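Local coordinates for protein ethylbenzene dehydrogenase alpha-subunit (Aromatoleum aromaticum, PDB 2IVF) that forms the molybdenum-containing subunit of a molybdopterin oxidoreductase, holding two pterin guanine dinucleotides, a molybdenum atom and an iron/sulfur cluster, at residues A[296-302]-A[418-423]; A[306-310]-A[428-432]. All coordinates share one frame; numbering follows the deposited sequence.

Interaction 1 of 2, residues A[296-302]-A[418-423]. With MGD (2-amino-5,6-dimercapto-7-methyl-3,7,8a,9-tetrahydro-8-oxa-1,3,9,10-tetraaza-anthracen-4-one guanosine dinucleotide), chain M.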
loop_
_atom_site.group_PDB
_atom_site.type_symbol
_atom_site.label_atom_id
_atom_site.label_comp_id
_atom_site.label_asym_id
_atom_site.label_seq_id
_atom_site.Cartn_x
_atom_site.Cartn_y
_atom_site.Cartn_z
ATOM N N VAL A 296 -15.278 -15.941 -6.174
ATOM C CA VAL A 296 -16.613 -16.226 -5.697
ATOM C C VAL A 296 -17.267 -14.860 -5.451
ATOM O O VAL A 296 -16.919 -14.177 -4.495
ATOM C CB VAL A 296 -16.571 -17.106 -4.419
ATOM C CG1 VAL A 296 -17.973 -17.244 -3.798
ATOM C CG2 VAL A 296 -15.901 -18.512 -4.686
ATOM N N PRO A 297 -18.180 -14.432 -6.362
ATOM C CA PRO A 297 -18.664 -13.069 -6.399
ATOM C C PRO A 297 -19.846 -12.868 -5.484
ATOM O O PRO A 297 -20.984 -12.568 -5.897
ATOM C CB PRO A 297 -19.015 -12.872 -7.868
ATOM C CG PRO A 297 -19.459 -14.198 -8.306
ATOM C CD PRO A 297 -18.709 -15.223 -7.496
ATOM N N VAL A 298 -19.592 -13.021 -4.214
ATOM C CA VAL A 298 -20.717 -12.818 -3.244
ATOM C C VAL A 298 -21.346 -11.447 -3.303
ATOM O O VAL A 298 -20.659 -10.447 -3.460
ATOM C CB VAL A 298 -20.261 -13.105 -1.804
ATOM C CG1 VAL A 298 -19.989 -14.647 -1.639
ATOM C CG2 VAL A 298 -19.052 -12.231 -1.404
ATOM N N ARG A 299 -22.668 -11.380 -3.143
ATOM C CA ARG A 299 -23.291 -10.109 -2.846
ATOM C C ARG A 299 -22.689 -9.592 -1.531
ATOM O O ARG A 299 -22.467 -10.378 -0.619
ATOM C CB ARG A 299 -24.793 -10.258 -2.708
ATOM C CG ARG A 299 -25.468 -10.522 -4.022
ATOM C CD ARG A 299 -26.996 -10.641 -3.875
ATOM N NE ARG A 299 -27.439 -11.392 -5.043
ATOM C CZ ARG A 299 -28.519 -12.158 -5.123
ATOM N NH1 ARG A 299 -29.375 -12.232 -4.097
ATOM N NH2 ARG A 299 -28.754 -12.827 -6.265
ATOM N N VAL A 300 -22.441 -8.285 -1.446
ATOM C CA VAL A 300 -21.881 -7.689 -0.217
ATOM C C VAL A 300 -22.676 -8.210 0.972
ATOM O O VAL A 300 -23.870 -8.122 0.961
ATOM C CB VAL A 300 -21.952 -6.166 -0.241
ATOM C CG1 VAL A 300 -21.440 -5.627 1.055
ATOM C CG2 VAL A 300 -21.164 -5.611 -1.460
ATOM N N GLY A 301 -21.990 -8.786 1.970
ATOM C CA GLY A 301 -22.609 -9.236 3.193
ATOM C C GLY A 301 -23.326 -10.576 3.184
ATOM O O GLY A 301 -23.904 -10.961 4.194
ATOM N N SER A 302 -23.301 -11.281 2.053
ATOM C CA SER A 302 -24.033 -12.517 1.910
ATOM C C SER A 302 -23.227 -13.792 2.122
ATOM O O SER A 302 -23.753 -14.884 1.819
ATOM C CB SER A 302 -24.673 -12.600 0.522
ATOM O OG SER A 302 -23.694 -12.702 -0.492
ATOM N N SER A 418 -27.535 -19.878 -3.640
ATOM C CA SER A 418 -27.210 -19.066 -4.820
ATOM C C SER A 418 -28.143 -17.854 -4.968
ATOM O O SER A 418 -27.696 -16.762 -5.289
ATOM C CB SER A 418 -27.285 -19.917 -6.078
ATOM O OG SER A 418 -27.150 -19.111 -7.226
ATOM N N ALA A 419 -29.425 -18.046 -4.743
ATOM C CA ALA A 419 -30.385 -16.934 -4.807
ATOM C C ALA A 419 -30.016 -15.893 -3.779
ATOM O O ALA A 419 -30.185 -14.706 -4.024
ATOM C CB ALA A 419 -31.804 -17.416 -4.592
ATOM N N LYS A 420 -29.475 -16.334 -2.652
ATOM C CA LYS A 420 -29.185 -15.443 -1.563
ATOM C C LYS A 420 -27.848 -14.730 -1.704
ATOM O O LYS A 420 -27.731 -13.590 -1.299
ATOM C CB LYS A 420 -29.241 -16.202 -0.248
ATOM C CG LYS A 420 -30.621 -16.711 0.116
ATOM C CD LYS A 420 -30.593 -17.600 1.338
ATOM C CE LYS A 420 -31.948 -18.174 1.653
ATOM N NZ LYS A 420 -33.056 -17.198 1.415
ATOM N N CYS A 421 -26.822 -15.372 -2.265
ATOM C CA CYS A 421 -25.519 -14.734 -2.331
ATOM C C CYS A 421 -25.005 -14.411 -3.734
ATOM O O CYS A 421 -23.923 -13.818 -3.883
ATOM C CB CYS A 421 -24.463 -15.581 -1.631
ATOM S SG CYS A 421 -24.084 -17.184 -2.450
ATOM N N GLY A 422 -25.768 -14.794 -4.746
ATOM C CA GLY A 422 -25.402 -14.508 -6.120
ATOM C C GLY A 422 -24.267 -15.338 -6.685
ATOM O O GLY A 422 -23.823 -15.101 -7.798
ATOM N N VAL A 423 -23.816 -16.349 -5.954
ATOM C CA VAL A 423 -22.757 -17.242 -6.452
ATOM C C VAL A 423 -23.460 -18.352 -7.224
ATOM O O VAL A 423 -24.470 -18.870 -6.753
ATOM C CB VAL A 423 -21.954 -17.807 -5.269
ATOM C CG1 VAL A 423 -20.822 -18.727 -5.743
ATOM C CG2 VAL A 423 -21.379 -16.654 -4.468
HETATM P PB MGD M . -9.670 -5.236 3.945
HETATM O O1B MGD M . -8.649 -4.345 3.330
HETATM O O2B MGD M . -10.790 -4.542 4.632
HETATM O O3B MGD M . -9.124 -6.313 4.959
HETATM O O3A MGD M . -6.677 -5.807 5.460
HETATM P PA MGD M . -7.662 -7.011 5.102
HETATM O O1A MGD M . -7.158 -7.576 3.847
HETATM O O2A MGD M . -7.806 -7.893 6.245
HETATM O "O5'" MGD M . -10.304 -6.194 2.819
HETATM C "C5'" MGD M . -10.832 -5.609 1.620
HETATM C "C4'" MGD M . -11.654 -6.641 0.853
HETATM O "O4'" MGD M . -12.839 -6.950 1.573
HETATM C "C3'" MGD M . -12.152 -5.866 -0.344
HETATM O "O3'" MGD M . -11.221 -6.084 -1.397
HETATM C "C2'" MGD M . -13.514 -6.515 -0.625
HETATM O "O2'" MGD M . -13.468 -7.218 -1.880
HETATM C "C1'" MGD M . -13.706 -7.479 0.558
HETATM N N9 MGD M . -15.113 -7.405 1.020
HETATM C C8 MGD M . -15.813 -6.323 1.395
HETATM N N7 MGD M . -17.043 -6.670 1.793
HETATM C C5 MGD M . -17.107 -8.021 1.676
HETATM C C6 MGD M . -18.073 -8.995 1.886
HETATM O O6 MGD M . -19.230 -8.778 2.264
HETATM N N1 MGD M . -17.712 -10.324 1.641
HETATM C C2 MGD M . -16.457 -10.739 1.172
HETATM N N2 MGD M . -16.205 -12.073 0.944
HETATM N N3 MGD M . -15.533 -9.783 0.999
HETATM C C4 MGD M . -15.849 -8.470 1.216
HETATM C C10 MGD M . -6.871 -5.028 6.582
HETATM C C11 MGD M . -5.553 -4.901 7.307
HETATM O O11 MGD M . -4.647 -4.360 6.436
HETATM C C12 MGD M . -5.618 -4.119 8.627
HETATM S S12 MGD M . -7.028 -4.183 9.676
HETATM C C13 MGD M . -4.547 -3.352 9.010
HETATM S S13 MGD M . -4.612 -2.495 10.512
HETATM C C14 MGD M . -3.345 -3.233 8.137
HETATM N N15 MGD M . -3.477 -1.939 7.409
HETATM C C16 MGD M . -2.908 -1.754 6.134
HETATM C C17 MGD M . -2.880 -0.541 5.496
HETATM O O17 MGD M . -3.390 0.482 6.013
HETATM N N18 MGD M . -2.287 -0.480 4.218
HETATM C C19 MGD M . -1.727 -1.560 3.610
HETATM N N19 MGD M . -1.192 -1.390 2.385
HETATM N N20 MGD M . -1.807 -2.736 4.250
HETATM C C21 MGD M . -2.340 -2.841 5.477
HETATM N N22 MGD M . -2.395 -4.074 6.120
HETATM C C23 MGD M . -3.386 -4.396 7.105
#

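Interaction 2 of 2, residues A[306-310]-A[428-432]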
loop_
_atom_site.group_PDB
_atom_site.type_symbol
_atom_site.label_atom_id
_atom_site.label_comp_id
_atom_site.label_asym_id
_atom_site.label_seq_id
_atom_site.Cartn_x
_atom_site.Cartn_y
_atom_site.Cartn_z
ATOM N N PHE A 306 -23.302 -18.425 1.270
ATOM C CA PHE A 306 -22.335 -19.206 0.480
ATOM C C PHE A 306 -21.841 -20.373 1.319
ATOM O O PHE A 306 -21.894 -21.530 0.906
ATOM C CB PHE A 306 -21.205 -18.333 -0.054
ATOM C CG PHE A 306 -20.034 -19.125 -0.609
ATOM C CD1 PHE A 306 -20.080 -19.694 -1.880
ATOM C CD2 PHE A 306 -18.909 -19.324 0.151
ATOM C CE1 PHE A 306 -19.012 -20.452 -2.353
ATOM C CE2 PHE A 306 -17.873 -20.083 -0.312
ATOM C CZ PHE A 306 -17.922 -20.639 -1.571
ATOM N N TRP A 307 -21.405 -20.079 2.526
ATOM C CA TRP A 307 -20.781 -21.091 3.354
ATOM C C TRP A 307 -21.801 -22.090 3.885
ATOM O O TRP A 307 -21.488 -23.273 3.992
ATOM C CB TRP A 307 -19.997 -20.476 4.501
ATOM C CG TRP A 307 -18.784 -19.837 4.079
ATOM C CD1 TRP A 307 -18.560 -18.524 4.019
ATOM C CD2 TRP A 307 -17.596 -20.482 3.639
ATOM N NE1 TRP A 307 -17.300 -18.279 3.558
ATOM C CE2 TRP A 307 -16.677 -19.478 3.329
ATOM C CE3 TRP A 307 -17.212 -21.825 3.486
ATOM C CZ2 TRP A 307 -15.397 -19.757 2.865
ATOM C CZ3 TRP A 307 -15.934 -22.093 3.018
ATOM C CH2 TRP A 307 -15.046 -21.069 2.738
ATOM N N LEU A 308 -23.024 -21.654 4.105
ATOM C CA LEU A 308 -24.047 -22.602 4.490
ATOM C C LEU A 308 -24.384 -23.526 3.277
ATOM O O LEU A 308 -24.691 -24.710 3.433
ATOM C CB LEU A 308 -25.262 -21.853 5.003
ATOM C CG LEU A 308 -25.027 -21.100 6.328
ATOM C CD1 LEU A 308 -26.212 -20.183 6.690
ATOM C CD2 LEU A 308 -24.760 -22.102 7.471
ATOM N N GLY A 309 -24.376 -22.971 2.080
ATOM C CA GLY A 309 -24.563 -23.773 0.861
ATOM C C GLY A 309 -23.510 -24.862 0.762
ATOM O O GLY A 309 -23.828 -26.039 0.474
ATOM N N LEU A 310 -22.264 -24.502 1.056
ATOM C CA LEU A 310 -21.167 -25.465 1.073
ATOM C C LEU A 310 -21.415 -26.544 2.130
ATOM O O LEU A 310 -21.150 -27.715 1.906
ATOM C CB LEU A 310 -19.824 -24.788 1.336
ATOM C CG LEU A 310 -18.970 -24.431 0.098
ATOM C CD1 LEU A 310 -19.731 -23.666 -0.992
ATOM C CD2 LEU A 310 -17.667 -23.743 0.507
ATOM N N ILE A 428 -20.913 -23.196 -5.950
ATOM C CA ILE A 428 -21.278 -23.651 -4.614
ATOM C C ILE A 428 -21.049 -25.177 -4.496
ATOM O O ILE A 428 -20.381 -25.662 -3.556
ATOM C CB ILE A 428 -22.727 -23.310 -4.305
ATOM C CG1 ILE A 428 -22.894 -21.773 -4.232
ATOM C CG2 ILE A 428 -23.171 -24.055 -3.002
ATOM C CD1 ILE A 428 -24.375 -21.252 -3.880
ATOM N N ARG A 429 -21.551 -25.925 -5.473
ATOM C CA ARG A 429 -21.421 -27.384 -5.427
ATOM C C ARG A 429 -19.967 -27.811 -5.597
ATOM O O ARG A 429 -19.487 -28.670 -4.847
ATOM C CB ARG A 429 -22.323 -28.055 -6.455
ATOM C CG ARG A 429 -22.694 -29.490 -6.068
ATOM C CD ARG A 429 -23.903 -30.001 -6.781
ATOM N NE ARG A 429 -25.180 -29.675 -6.161
ATOM C CZ ARG A 429 -26.231 -29.172 -6.816
ATOM N NH1 ARG A 429 -26.179 -28.868 -8.121
ATOM N NH2 ARG A 429 -27.352 -28.948 -6.147
ATOM N N GLU A 430 -19.251 -27.202 -6.551
ATOM C CA GLU A 430 -17.832 -27.511 -6.729
ATOM C C GLU A 430 -16.986 -27.269 -5.479
ATOM O O GLU A 430 -16.180 -28.113 -5.093
ATOM C CB GLU A 430 -17.223 -26.689 -7.854
ATOM C CG GLU A 430 -15.759 -27.033 -8.128
ATOM C CD GLU A 430 -15.200 -26.212 -9.293
ATOM O OE1 GLU A 430 -15.975 -25.965 -10.242
ATOM O OE2 GLU A 430 -14.025 -25.830 -9.205
ATOM N N LEU A 431 -17.154 -26.101 -4.874
ATOM C CA LEU A 431 -16.412 -25.766 -3.691
ATOM C C LEU A 431 -16.854 -26.537 -2.443
ATOM O O LEU A 431 -16.015 -26.815 -1.567
ATOM C CB LEU A 431 -16.400 -24.256 -3.456
ATOM C CG LEU A 431 -15.569 -23.484 -4.499
ATOM C CD1 LEU A 431 -15.748 -21.920 -4.426
ATOM C CD2 LEU A 431 -14.051 -23.870 -4.436
ATOM N N GLY A 432 -18.138 -26.875 -2.349
ATOM C CA GLY A 432 -18.619 -27.789 -1.301
ATOM C C GLY A 432 -17.836 -29.076 -1.302
ATOM O O GLY A 432 -17.348 -29.549 -0.261
#

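Interaction 1 of 2, residues A[296-302]-A[418-423]
The loop that borders the O6 and N2 edge of the MGD guanine, residues 296-302, is backed by the C-terminal end of helix 414-421, and the join runs through R299 and C421. R299 N donates to C421 O at 2.8 Å, fairly straight at 161°. The same oxygen takes a CA-H...O contact from V298 CA at 3.4 Å. Beyond the backbone, the R299 side chain runs out alongside the helix end, its chain extended from CG to NE. The guanidinium lays one face over G422 N and C421 C, while NH1 reaches A419 O at 2.6 Å in a weak, bent bond. Two carbonyls of the helix's last turn thus receive R299, one through the backbone and one through the side chain, and G422, with positive phi, lets the chain leave the helix beneath the guanidinium.

S302 comes in from the other end of the loop. Its OG, turned between its own backbone N and carbonyl carbon (chi1 67°), donates to R299 O at 2.6 Å and lies 3.2 Å from C421 CB. R299 O also accepts S302 N, closing a type II turn across V300 and G301. At the strand end of the loop, V423 CG2 packs 3.5 Å from V296 CG1 and close to V298 CG1. V298 turns its other methyl, CG2, to the guanine amino group N2.

From that turn G301 N donates to MGD O6 at 2.8 Å, and D303 is a further partner of the dinucleotide. A nucleotide held by the loop leaving the carboxyl end of a strand in a parallel sheet, here strand 294-296, is characteristic of Rossmann-like alpha/beta domains.

Interaction 2 of 2, residues A[306-310]-A[428-432]
L310 lays its branched end over the backbone of helix 425-437, with CG 3.6 Å from G432 N and CD1 3.3 Å from I428 O. That oxygen accepts G432 N within its own helix, so the methyl rests against a backbone carbonyl that already has its helical partner. The L310 chi1 of -96° is off the staggered values, and CD1 also lies over one face of the F306 ring, offset toward the rim. CD1 therefore sits between the phenylalanine of its own helix and the facing backbone.

With CG anti to the backbone N (chi1 167°), the F306 ring is carried toward helix 425-437, where CZ meets L431 CD1 at 3.8 Å. The methyl stands at the ring edge, near its plane, and the two side chains cross at about a right angle.

The two helices lie on one flank of the parallel sheet that contains strands 277-281 and 294-296: L431 and F306 both reach residues of these strands, as in a layered alpha/beta domain. The axes of segments 306-310 and 428-432 approach to 9.0 Å and cross at -61°.

The backbones come closest where L310 CA and G432 CA are 4.2 Å apart. At G309, which has no side chain, I428 CG2 lies against the backbone, 3.9 Å from the G309 carbonyl carbon, and touches L310 CD1 as well.

How the interactions relate
Helix 303-316 starts directly after the loop of interaction 1 and carries F306 to L310 of interaction 2, while helices 414-421 and 425-437 follow each other on the partner side, so the same two runs of chain meet twice. V296 touches both F306 and L431 in one apolar layer, and I428 CD1 packs against the backbone of S418 and V423. Interaction 1 is partly buried, reaches solvent at R299 and A419, and relies on polar bonds from the nucleotide-binding loop to carbonyls at a helix end. Interaction 2, where every touching residue is buried, is purely van der Waals packing of side chains against each other and against glycine-bearing helix backbones.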